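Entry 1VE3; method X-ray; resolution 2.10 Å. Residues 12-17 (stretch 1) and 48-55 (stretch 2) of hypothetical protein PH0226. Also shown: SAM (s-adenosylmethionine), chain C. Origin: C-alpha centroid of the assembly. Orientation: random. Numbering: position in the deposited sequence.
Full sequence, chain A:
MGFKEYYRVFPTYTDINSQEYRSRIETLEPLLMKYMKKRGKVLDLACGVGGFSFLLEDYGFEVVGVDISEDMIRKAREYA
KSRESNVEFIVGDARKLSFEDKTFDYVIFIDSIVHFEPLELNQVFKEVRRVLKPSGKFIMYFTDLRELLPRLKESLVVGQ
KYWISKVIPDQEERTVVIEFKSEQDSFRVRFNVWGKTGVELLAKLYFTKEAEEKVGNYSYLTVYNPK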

# COMPACT_ATOMS: atom_id res chain seq x y z
N THR A 12 -0.47 8.36 2.86
CA THR A 12 0.62 8.06 1.93
C THR A 12 2.05 8.24 2.46
O THR A 12 2.93 7.44 2.16
CB THR A 12 0.50 8.90 0.65
OG1 THR A 12 -0.87 8.90 0.21
CG2 THR A 12 1.37 8.33 -0.45
N TYR A 13 2.28 9.27 3.26
CA TYR A 13 3.62 9.50 3.75
C TYR A 13 3.73 9.46 5.27
O TYR A 13 4.81 9.69 5.83
CB TYR A 13 4.12 10.85 3.23
CG TYR A 13 3.96 11.00 1.73
CD1 TYR A 13 4.81 10.34 0.83
CD2 TYR A 13 2.96 11.83 1.20
CE1 TYR A 13 4.67 10.50 -0.55
CE2 TYR A 13 2.82 11.99 -0.18
CZ TYR A 13 3.67 11.33 -1.04
OH TYR A 13 3.53 11.50 -2.40
N THR A 14 2.63 9.14 5.95
CA THR A 14 2.65 9.11 7.40
C THR A 14 2.18 7.83 8.07
O THR A 14 2.49 7.60 9.23
CB THR A 14 1.84 10.29 7.98
OG1 THR A 14 0.51 10.27 7.43
CG2 THR A 14 2.51 11.61 7.62
N ASP A 15 1.46 6.98 7.34
CA ASP A 15 0.96 5.73 7.90
C ASP A 15 1.60 4.53 7.21
O ASP A 15 1.07 4.00 6.23
CB ASP A 15 -0.57 5.66 7.76
CG ASP A 15 -1.16 4.42 8.41
OD1 ASP A 15 -0.39 3.56 8.88
OD2 ASP A 15 -2.40 4.32 8.45
N ILE A 16 2.73 4.10 7.75
CA ILE A 16 3.50 2.98 7.21
C ILE A 16 2.71 1.71 6.96
O ILE A 16 3.10 0.90 6.13
CB ILE A 16 4.71 2.64 8.13
CG1 ILE A 16 5.68 3.83 8.18
CG2 ILE A 16 5.46 1.42 7.60
CD1 ILE A 16 6.88 3.62 9.09
N ASN A 17 1.59 1.53 7.65
CA ASN A 17 0.79 0.32 7.44
C ASN A 17 -0.41 0.52 6.51
O ASN A 17 -1.15 -0.43 6.24
CB ASN A 17 0.31 -0.25 8.78
CG ASN A 17 1.45 -0.84 9.59
OD1 ASN A 17 2.17 -1.72 9.11
ND2 ASN A 17 1.61 -0.37 10.82
N SAM C . 11.14 9.97 2.17
CA SAM C . 9.77 10.05 2.75
C SAM C . 8.94 8.87 2.25
O SAM C . 8.16 8.32 3.04
OXT SAM C . 9.12 8.55 1.04
CB SAM C . 9.14 11.32 2.29
CG SAM C . 8.10 11.81 3.17
SD SAM C . 7.31 13.38 2.62
CE SAM C . 6.60 13.04 1.13
C5' SAM C . 8.65 14.57 2.52
C4' SAM C . 9.48 14.86 3.88
O4' SAM C . 10.54 15.84 3.60
C3' SAM C . 8.66 15.56 4.96
O3' SAM C . 8.63 14.42 5.96
C2' SAM C . 9.45 16.64 5.60
O2' SAM C . 9.50 16.88 6.97
C1' SAM C . 10.82 16.43 4.85
N9 SAM C . 11.58 17.68 4.68
C8 SAM C . 11.23 18.92 4.15
N7 SAM C . 12.21 19.80 4.18
C5 SAM C . 13.24 19.13 4.75
C6 SAM C . 14.62 19.49 5.09
N6 SAM C . 15.13 20.71 4.85
N1 SAM C . 15.46 18.52 5.70
C2 SAM C . 14.97 17.26 5.96
N3 SAM C . 13.71 16.83 5.68
C4 SAM C . 12.88 17.81 5.08
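Stretch 2 48-55: GVGGFSFL

How does stretch 2 run against stretch 1? The two advance in the same sense, as the nearest CA pairs reveal: Tyr13 to Gly48 at 6.7 Å, Thr14 to Val49 at 5.7 Å and Ile16 to Gly51 at 5.7 Å between CA atoms. Stretch 1 is irregular. Stretch 2 begins as a loop, with positive phi at Gly48 and Gly50, then enters a helix at Gly51; Gly50 is the N-cap residue, and its O accepts a hydrogen bond from Phe54 N at 3.1 Å.

What joins the two stretches at Tyr13, where no direct hydrogen bond crosses? A water bridges them: it accepts a hydrogen bond from Val49 N, with its O 2.8 Å from that N, and lies within hydrogen-bonding distance of Tyr13 O, 2.8 Å from the water O, and of SAM O, 2.6 Å from it. Tyr13 O also lies 3.6 Å from Val49 CG2. The tyrosine ring leads away from stretch 2 and offers one face to the ligand, with Tyr13 CD1 3.3 Å from SAM CE. Gly48 passes close to the same ligand, and a CB there would clash with SAM CG.

How do Thr14 and Asp15 meet the loop? Thr14 turns its CB away, so its backbone makes the closest approach, Thr14 O to Val49 CG1 at 3.5 Å. Asp15 makes no contact; its OD1 instead accepts a hydrogen bond from Asn17 N at 3.1 Å, within its own stretch.

Where is the apolar centre of the contact? Ile16 points toward stretch 2, and Val49 points back, bringing Ile16 CG1 within 3.4 Å of Val49 CG2. Ile16 CD1 packs against the backbone leading into the helix, 3.3 Å from Val49 O, and 3.6 Å from Gly51 N in its first residue. It also meets the edge of the Phe54 ring, 3.6 Å from Phe54 CE2. Asn17 lies beyond reach.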

# COMPACT_ATOMS: atom_id res chain seq x y z
N GLY A 48 10.72 11.03 6.57
CA GLY A 48 9.31 10.97 6.92
C GLY A 48 9.14 10.10 8.15
O GLY A 48 9.84 10.28 9.15
N VAL A 49 8.23 9.13 8.08
CA VAL A 49 8.00 8.25 9.22
C VAL A 49 8.92 7.03 9.26
O VAL A 49 8.73 6.13 10.09
CB VAL A 49 6.49 7.83 9.32
CG1 VAL A 49 5.64 9.07 9.61
CG2 VAL A 49 6.03 7.19 8.04
N GLY A 50 9.90 7.00 8.37
CA GLY A 50 10.87 5.91 8.34
C GLY A 50 10.55 4.62 7.62
O GLY A 50 11.28 3.63 7.75
N GLY A 51 9.47 4.61 6.84
CA GLY A 51 9.11 3.40 6.12
C GLY A 51 10.21 2.77 5.29
O GLY A 51 10.44 1.56 5.36
N PHE A 52 10.91 3.57 4.48
CA PHE A 52 11.96 3.00 3.64
C PHE A 52 13.21 2.64 4.44
O PHE A 52 14.04 1.87 3.98
CB PHE A 52 12.29 3.97 2.50
CG PHE A 52 11.25 3.98 1.42
CD1 PHE A 52 11.26 3.01 0.42
CD2 PHE A 52 10.22 4.90 1.44
CE1 PHE A 52 10.25 2.96 -0.54
CE2 PHE A 52 9.20 4.86 0.48
CZ PHE A 52 9.22 3.89 -0.51
N SER A 53 13.32 3.18 5.64
CA SER A 53 14.46 2.87 6.49
C SER A 53 14.30 1.42 6.97
O SER A 53 15.18 0.59 6.76
CB SER A 53 14.51 3.82 7.69
OG SER A 53 14.82 5.14 7.27
N PHE A 54 13.15 1.12 7.58
CA PHE A 54 12.88 -0.23 8.06
C PHE A 54 13.05 -1.23 6.93
O PHE A 54 13.58 -2.32 7.14
CB PHE A 54 11.46 -0.30 8.64
CG PHE A 54 11.21 0.70 9.73
CD1 PHE A 54 12.11 0.84 10.78
CD2 PHE A 54 10.10 1.54 9.68
CE1 PHE A 54 11.92 1.80 11.76
CE2 PHE A 54 9.89 2.51 10.66
CZ PHE A 54 10.81 2.64 11.71
N LEU A 55 12.60 -0.87 5.74
CA LEU A 55 12.74 -1.77 4.60
C LEU A 55 14.21 -2.11 4.34
O LEU A 55 14.56 -3.28 4.18
CB LEU A 55 12.14 -1.14 3.34
CG LEU A 55 12.36 -1.96 2.07
CD1 LEU A 55 11.60 -3.27 2.19
CD2 LEU A 55 11.88 -1.16 0.86
O HOH W 1 7.40 8.72 5.48